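Local coordinates for protein TRAP dicarboxylate transporter, DctP subunit (Anaerococcus prevoti, PDB 4N91) that binds D-glucuronate in both its alpha and beta forms and probably serves as the solute-binding component of a TRAP transporter, at residues I33-N38 against L47-F52; D187-S192 against K301-A306. One frame throughout, in Å; residues are numbered along the deposited sequence.

Both contacts belong to the two-lobed solute-binding fold, but on opposite sides of the chain's centre: their own centres lie 36 Å apart, and their nearest atoms about 19 Å. Interaction 1 packs a strand of the five-stranded sheet on the helix that follows it, and its first segment runs on into the sugar site, where N38 ND2 is hydrogen-bonded to O4 of beta-D-glucuronate; the side chain of H37 stops about 8 Å from the bound sugar. Interaction 2 sits farther out, joining the end of helix 180-188 to the start of helix 301-317, with the side chain of L189 about 11 Å from that of the glucuronate-binding residue R154.

Interaction 1 (I33-N38 against L47-F52); sequences IRVGHN and LGLLAF
V35 on strand 31-36 faces L49 on helix 44-60, their CA atoms 8.3 Å apart, the nearest backbone approach of the two segments. No hydrogen bond crosses the interface; it is closed by buried side chains. V35 divides its branches between two partners on the helix. With CG1 anti to the backbone N (chi1 -179°) it reaches L49, V35 CG1 lying 3.9 Å from L49 CD2, while V35 CG2 approaches the F52 ring at a slant, 4.4 Å from F52 CE2. L49 is likewise forked: as CD2 meets the valine, its other methyl, CD1, comes within 3.4 Å of H37 CD2. This close contact is oblique to the imidazole, and the leucine and the histidine run alongside each other, pointing opposite ways. Both ring nitrogens of H37 are tied: ND1 is hydrogen-bonded to the backbone N of Q39, and NE2 to ND1 of H46. Those bonds fix the rotation of the ring and leave its CD2 corner to the leucine. On the helix, L49 O lies in the plane of the F52 ring, at its edge. The contact is the first half of a beta-alpha-beta unit made of strand 31-36, helix 44-60 and strand 64-69. H37 also touches V68 of strand 64-69, I91 of strand 91-95 lies against V35 and F52, and the long helix 256-290 packs on helix 44-60 through L269 on L49 and F266, whose ring is nearly parallel to that of F52.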
ATOM      1  N   ILE A  33      -3.583   2.956 -23.431  1.00 25.57           N
ATOM      2  CA  ILE A  33      -3.332   2.186 -22.227  1.00 20.40           C
ATOM      3  C   ILE A  33      -3.755   3.024 -21.024  1.00 21.84           C
ATOM      4  O   ILE A  33      -3.188   4.075 -20.775  1.00 25.01           O
ATOM      5  CB  ILE A  33      -1.869   1.833 -22.088  1.00 18.53           C
ATOM      6  CG1 ILE A  33      -1.395   1.055 -23.328  1.00 20.78           C
ATOM      7  CG2 ILE A  33      -1.631   1.015 -20.855  1.00 21.03           C
ATOM      8  CD1 ILE A  33      -2.190  -0.233 -23.603  1.00 21.60           C
ATOM      9  N   ARG A  34      -4.778   2.561 -20.323  1.00 18.55           N
ATOM     10  CA  ARG A  34      -5.350   3.309 -19.198  1.00 16.33           C
ATOM     11  C   ARG A  34      -4.776   2.825 -17.879  1.00 21.65           C
ATOM     12  O   ARG A  34      -4.794   1.630 -17.572  1.00 17.95           O
ATOM     13  CB  ARG A  34      -6.870   3.221 -19.216  1.00 24.92           C
ATOM     14  CG  ARG A  34      -7.449   3.890 -20.459  1.00 32.67           C
ATOM     15  CD  ARG A  34      -8.966   3.873 -20.514  1.00 40.62           C
ATOM     16  NE  ARG A  34      -9.417   4.494 -21.759  1.00 44.26           N
ATOM     17  CZ  ARG A  34      -9.461   3.872 -22.932  1.00 42.42           C
ATOM     18  NH1 ARG A  34      -9.104   2.600 -23.025  1.00 41.96           N
ATOM     19  NH2 ARG A  34      -9.871   4.523 -24.016  1.00 45.50           N
ATOM     20  N   VAL A  35      -4.279   3.775 -17.095  1.00 16.93           N
ATOM     21  CA  VAL A  35      -3.544   3.484 -15.881  1.00 15.89           C
ATOM     22  C   VAL A  35      -4.164   4.332 -14.783  1.00 18.13           C
ATOM     23  O   VAL A  35      -4.315   5.557 -14.931  1.00 19.48           O
ATOM     24  CB  VAL A  35      -2.066   3.873 -16.008  1.00 16.78           C
ATOM     25  CG1 VAL A  35      -1.326   3.522 -14.719  1.00 19.77           C
ATOM     26  CG2 VAL A  35      -1.423   3.200 -17.231  1.00 18.36           C
ATOM     27  N   GLY A  36      -4.584   3.689 -13.708  1.00 14.72           N
ATOM     28  CA  GLY A  36      -5.181   4.422 -12.618  1.00 12.79           C
ATOM     29  C   GLY A  36      -4.504   4.305 -11.277  1.00 14.59           C
ATOM     30  O   GLY A  36      -3.910   3.280 -10.932  1.00 15.53           O
ATOM     31  N   HIS A  37      -4.647   5.364 -10.483  1.00 13.99           N
ATOM     32  CA  HIS A  37      -4.252   5.334  -9.092  1.00 11.69           C
ATOM     33  C   HIS A  37      -5.052   6.358  -8.286  1.00 13.52           C
ATOM     34  O   HIS A  37      -5.798   7.144  -8.869  1.00 14.18           O
ATOM     35  CB  HIS A  37      -2.746   5.547  -8.946  1.00 13.22           C
ATOM     36  CG  HIS A  37      -2.294   6.932  -9.281  1.00 13.60           C
ATOM     37  ND1 HIS A  37      -2.267   7.938  -8.346  1.00 13.77           N
ATOM     38  CD2 HIS A  37      -1.883   7.489 -10.443  1.00 15.20           C
ATOM     39  CE1 HIS A  37      -1.840   9.052  -8.901  1.00 14.08           C
ATOM     40  NE2 HIS A  37      -1.570   8.796 -10.167  1.00 13.56           N
ATOM     41  N   ASN A  38      -4.950   6.309  -6.960  1.00 12.35           N
ATOM     42  CA  ASN A  38      -5.817   7.094  -6.097  1.00 13.92           C
ATOM     43  C   ASN A  38      -5.155   8.282  -5.413  1.00 14.40           C
ATOM     44  O   ASN A  38      -5.736   8.886  -4.520  1.00 14.37           O
ATOM     45  CB  ASN A  38      -6.482   6.200  -5.052  1.00 13.33           C
ATOM     46  CG  ASN A  38      -5.525   5.692  -3.994  1.00 14.19           C
ATOM     47  OD1 ASN A  38      -4.324   5.939  -4.038  1.00 15.01           O
ATOM     48  ND2 ASN A  38      -6.075   4.979  -3.015  1.00 14.77           N
ATOM     49  N   LEU A  47       4.310  10.603  -9.943  1.00 13.49           N
ATOM     50  CA  LEU A  47       5.585  10.954 -10.565  1.00 14.43           C
ATOM     51  C   LEU A  47       6.213   9.705 -11.181  1.00 15.01           C
ATOM     52  O   LEU A  47       6.752   9.767 -12.284  1.00 17.81           O
ATOM     53  CB  LEU A  47       6.535  11.578  -9.556  1.00 17.41           C
ATOM     54  CG  LEU A  47       5.990  12.809  -8.834  1.00 23.06           C
ATOM     55  CD1 LEU A  47       6.998  13.311  -7.807  1.00 23.47           C
ATOM     56  CD2 LEU A  47       5.650  13.878  -9.822  1.00 23.60           C
ATOM     57  N   GLY A  48       6.153   8.578 -10.482  1.00 15.59           N
ATOM     58  CA  GLY A  48       6.646   7.335 -11.056  1.00 15.46           C
ATOM     59  C   GLY A  48       5.882   6.927 -12.310  1.00 17.35           C
ATOM     60  O   GLY A  48       6.456   6.471 -13.313  1.00 16.11           O
ATOM     61  N   LEU A  49       4.568   7.062 -12.268  1.00 14.28           N
ATOM     62  CA  LEU A  49       3.776   6.658 -13.428  1.00 16.29           C
ATOM     63  C   LEU A  49       3.993   7.587 -14.621  1.00 18.51           C
ATOM     64  O   LEU A  49       3.960   7.140 -15.774  1.00 19.89           O
ATOM     65  CB  LEU A  49       2.298   6.513 -13.062  1.00 15.54           C
ATOM     66  CG  LEU A  49       1.936   5.321 -12.174  1.00 15.93           C
ATOM     67  CD1 LEU A  49       0.542   5.442 -11.622  1.00 15.59           C
ATOM     68  CD2 LEU A  49       2.088   4.019 -12.950  1.00 17.71           C
ATOM     69  N   LEU A  50       4.243   8.867 -14.368  1.00 16.89           N
ATOM     70  CA  LEU A  50       4.584   9.786 -15.442  1.00 17.94           C
ATOM     71  C   LEU A  50       5.920   9.346 -16.066  1.00 20.29           C
ATOM     72  O   LEU A  50       6.114   9.435 -17.281  1.00 20.76           O
ATOM     73  CB  LEU A  50       4.687  11.223 -14.943  1.00 20.94           C
ATOM     74  CG  LEU A  50       3.359  11.915 -14.595  1.00 24.13           C
ATOM     75  CD1 LEU A  50       3.633  13.338 -14.143  1.00 22.91           C
ATOM     76  CD2 LEU A  50       2.407  11.891 -15.780  1.00 25.21           C
ATOM     77  N   ALA A  51       6.844   8.874 -15.239  1.00 19.46           N
ATOM     78  CA  ALA A  51       8.137   8.381 -15.765  1.00 18.40           C
ATOM     79  C   ALA A  51       7.937   7.111 -16.610  1.00 17.25           C
ATOM     80  O   ALA A  51       8.534   6.938 -17.679  1.00 19.25           O
ATOM     81  CB  ALA A  51       9.095   8.134 -14.630  1.00 17.15           C
ATOM     82  N   PHE A  52       7.075   6.227 -16.129  1.00 19.16           N
ATOM     83  CA  PHE A  52       6.639   5.057 -16.892  1.00 18.45           C
ATOM     84  C   PHE A  52       6.098   5.455 -18.269  1.00 19.15           C
ATOM     85  O   PHE A  52       6.515   4.899 -19.306  1.00 18.37           O
ATOM     86  CB  PHE A  52       5.571   4.315 -16.081  1.00 18.54           C
ATOM     87  CG  PHE A  52       4.820   3.255 -16.856  1.00 18.86           C
ATOM     88  CD1 PHE A  52       5.409   2.043 -17.154  1.00 21.42           C
ATOM     89  CD2 PHE A  52       3.512   3.475 -17.261  1.00 19.15           C
ATOM     90  CE1 PHE A  52       4.713   1.056 -17.871  1.00 18.25           C
ATOM     91  CE2 PHE A  52       2.810   2.489 -17.969  1.00 19.83           C
ATOM     92  CZ  PHE A  52       3.417   1.291 -18.277  1.00 21.25           C
TER

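Interaction 2 (D187-S192 against K301-A306); sequences DLLGSS and KPFVDA
The F303 ring receives L189 obliquely, with F303 CD1 4.1 Å from L189 CD2, and the two side chains cross at about a right angle. L189 stands where helix 180-188 finishes in a Schellman motif, in which G190 leaves helical geometry with a positive phi of 74° and G190 N bonds D187 O at 3.0 Å; the turn presents L188 and L189 to the first turns of helix 301-317. The other flat group at this helix start is the carboxylate of D305, which K301, one turn earlier, holds in a salt bridge, K301 NZ approaching the syn lone pair of D305 OD2 at 3.1 Å. L189 does most of the apolar work for its segment. With CG swung opposite the carbonyl carbon (chi1 -69°), the side chain carries its CD2 methyl between the phenyl group and A306, 3.9 Å from A306 CB. The backbones come close at this point, L189 CA and A306 CA being 6.0 Å apart, a spacing that the small alanine side chain permits. P166 and V307 also touch L189, while F303 packs on Y113 and L188 reaches L310, one turn beyond A306 on helix 301-317. Beyond the turn, S191 OG is hydrogen-bonded to L169 O, and S192 enters the short strand that pairs with 173-176. L188 CB packs against the carbonyl oxygen A306 O at 3.5 Å, and a water bridges the last residue of helix 180-188 and the second turn of helix 301-317, donating to L188 O and to A306 O, each 2.7 Å from the water oxygen.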
ATOM      1  N   ASP A 187      -9.571  -5.503  16.120  1.00 16.96           N
ATOM      2  CA  ASP A 187     -10.258  -6.279  17.143  1.00 19.44           C
ATOM      3  C   ASP A 187      -9.288  -6.702  18.257  1.00 18.35           C
ATOM      4  O   ASP A 187      -9.618  -6.593  19.451  1.00 18.99           O
ATOM      5  CB  ASP A 187     -10.876  -7.534  16.548  1.00 19.70           C
ATOM      6  CG  ASP A 187     -12.072  -7.261  15.681  1.00 29.24           C
ATOM      7  OD1 ASP A 187     -12.684  -6.169  15.777  1.00 32.44           O
ATOM      8  OD2 ASP A 187     -12.417  -8.180  14.912  1.00 31.93           O
ATOM      9  N   LEU A 188      -8.102  -7.178  17.877  1.00 16.70           N
ATOM     10  CA  LEU A 188      -7.091  -7.605  18.843  1.00 20.69           C
ATOM     11  C   LEU A 188      -6.525  -6.450  19.661  1.00 20.82           C
ATOM     12  O   LEU A 188      -6.066  -6.636  20.789  1.00 22.61           O
ATOM     13  CB  LEU A 188      -5.947  -8.311  18.120  1.00 21.63           C
ATOM     14  CG  LEU A 188      -6.277  -9.703  17.608  1.00 22.70           C
ATOM     15  CD1 LEU A 188      -5.242 -10.143  16.586  1.00 21.81           C
ATOM     16  CD2 LEU A 188      -6.344 -10.671  18.796  1.00 25.37           C
ATOM     17  N   LEU A 189      -6.543  -5.255  19.085  1.00 17.67           N
ATOM     18  CA  LEU A 189      -6.175  -4.042  19.812  1.00 18.56           C
ATOM     19  C   LEU A 189      -7.299  -3.500  20.716  1.00 22.22           C
ATOM     20  O   LEU A 189      -7.155  -2.425  21.315  1.00 27.30           O
ATOM     21  CB  LEU A 189      -5.761  -2.958  18.812  1.00 17.06           C
ATOM     22  CG  LEU A 189      -4.448  -3.231  18.083  1.00 16.26           C
ATOM     23  CD1 LEU A 189      -4.233  -2.281  16.872  1.00 16.80           C
ATOM     24  CD2 LEU A 189      -3.294  -3.075  19.073  1.00 19.72           C
ATOM     25  N   GLY A 190      -8.415  -4.216  20.813  1.00 20.08           N
ATOM     26  CA  GLY A 190      -9.527  -3.803  21.661  1.00 22.10           C
ATOM     27  C   GLY A 190     -10.333  -2.639  21.117  1.00 26.06           C
ATOM     28  O   GLY A 190     -11.069  -1.974  21.847  1.00 25.72           O
ATOM     29  N   SER A 191     -10.217  -2.416  19.814  1.00 20.65           N
ATOM     30  CA  SER A 191     -10.798  -1.257  19.157  1.00 18.98           C
ATOM     31  C   SER A 191     -11.861  -1.706  18.151  1.00 23.96           C
ATOM     32  O   SER A 191     -12.348  -2.856  18.198  1.00 22.74           O
ATOM     33  CB  SER A 191      -9.658  -0.474  18.505  1.00 18.07           C
ATOM     34  OG  SER A 191     -10.067   0.802  18.080  1.00 20.79           O
ATOM     35  N   SER A 192     -12.226  -0.819  17.239  1.00 19.17           N
ATOM     36  CA  SER A 192     -13.249  -1.114  16.249  1.00 19.40           C
ATOM     37  C   SER A 192     -12.785  -0.582  14.889  1.00 24.43           C
ATOM     38  O   SER A 192     -12.332   0.553  14.798  1.00 25.69           O
ATOM     39  CB  SER A 192     -14.552  -0.433  16.645  1.00 24.56           C
ATOM     40  OG  SER A 192     -15.572  -0.773  15.729  1.00 36.96           O
ATOM     41  N   LYS A 301       6.355  -2.549  21.907  1.00 20.81           N
ATOM     42  CA  LYS A 301       6.155  -3.919  22.412  1.00 21.86           C
ATOM     43  C   LYS A 301       4.696  -4.263  22.765  1.00 21.00           C
ATOM     44  O   LYS A 301       4.212  -5.342  22.417  1.00 25.24           O
ATOM     45  CB  LYS A 301       7.077  -4.212  23.598  1.00 25.83           C
ATOM     46  CG  LYS A 301       6.871  -5.616  24.159  1.00 35.52           C
ATOM     47  CD  LYS A 301       8.041  -6.080  25.022  1.00 36.91           C
ATOM     48  CE  LYS A 301       7.756  -7.451  25.609  1.00 41.12           C
ATOM     49  NZ  LYS A 301       7.525  -8.470  24.558  1.00 43.78           N
ATOM     50  N   PRO A 302       3.972  -3.345  23.434  1.00 21.29           N
ATOM     51  CA  PRO A 302       2.587  -3.712  23.738  1.00 20.72           C
ATOM     52  C   PRO A 302       1.715  -3.892  22.483  1.00 22.37           C
ATOM     53  O   PRO A 302       0.790  -4.713  22.493  1.00 21.74           O
ATOM     54  CB  PRO A 302       2.102  -2.553  24.599  1.00 26.14           C
ATOM     55  CG  PRO A 302       3.330  -2.055  25.254  1.00 28.41           C
ATOM     56  CD  PRO A 302       4.404  -2.171  24.205  1.00 24.47           C
ATOM     57  N   PHE A 303       2.011  -3.159  21.414  1.00 20.73           N
ATOM     58  CA  PHE A 303       1.270  -3.329  20.161  1.00 18.01           C
ATOM     59  C   PHE A 303       1.626  -4.691  19.560  1.00 18.86           C
ATOM     60  O   PHE A 303       0.754  -5.457  19.168  1.00 19.09           O
ATOM     61  CB  PHE A 303       1.570  -2.207  19.171  1.00 19.63           C
ATOM     62  CG  PHE A 303       1.078  -0.850  19.614  1.00 19.53           C
ATOM     63  CD1 PHE A 303      -0.179  -0.393  19.239  1.00 20.00           C
ATOM     64  CD2 PHE A 303       1.868  -0.035  20.395  1.00 19.67           C
ATOM     65  CE1 PHE A 303      -0.644   0.836  19.639  1.00 18.62           C
ATOM     66  CE2 PHE A 303       1.413   1.223  20.803  1.00 21.51           C
ATOM     67  CZ  PHE A 303       0.154   1.661  20.415  1.00 21.58           C
ATOM     68  N   VAL A 304       2.917  -5.001  19.527  1.00 18.90           N
ATOM     69  CA  VAL A 304       3.397  -6.270  18.973  1.00 18.26           C
ATOM     70  C   VAL A 304       2.703  -7.418  19.681  1.00 22.20           C
ATOM     71  O   VAL A 304       2.167  -8.313  19.050  1.00 21.42           O
ATOM     72  CB  VAL A 304       4.919  -6.398  19.137  1.00 20.94           C
ATOM     73  CG1 VAL A 304       5.395  -7.775  18.704  1.00 26.52           C
ATOM     74  CG2 VAL A 304       5.636  -5.304  18.336  1.00 20.03           C
ATOM     75  N   ASP A 305       2.686  -7.375  21.007  1.00 21.46           N
ATOM     76  CA  ASP A 305       2.133  -8.476  21.786  1.00 24.10           C
ATOM     77  C   ASP A 305       0.616  -8.598  21.587  1.00 22.04           C
ATOM     78  O   ASP A 305       0.081  -9.718  21.510  1.00 23.31           O
ATOM     79  CB  ASP A 305       2.472  -8.285  23.271  1.00 27.25           C
ATOM     80  CG  ASP A 305       3.966  -8.469  23.564  1.00 32.72           C
ATOM     81  OD1 ASP A 305       4.693  -9.024  22.718  1.00 34.24           O
ATOM     82  OD2 ASP A 305       4.415  -8.054  24.645  1.00 35.14           O
ATOM     83  N   ALA A 306      -0.076  -7.465  21.462  1.00 21.83           N
ATOM     84  CA  ALA A 306      -1.527  -7.474  21.289  1.00 21.23           C
ATOM     85  C   ALA A 306      -1.934  -8.116  19.972  1.00 22.44           C
ATOM     86  O   ALA A 306      -2.966  -8.779  19.898  1.00 23.71           O
ATOM     87  CB  ALA A 306      -2.098  -6.066  21.349  1.00 20.33           C
TER
HETATM   88  O   HOH W   1      -4.902  -8.841  21.798  1.00 39.68           O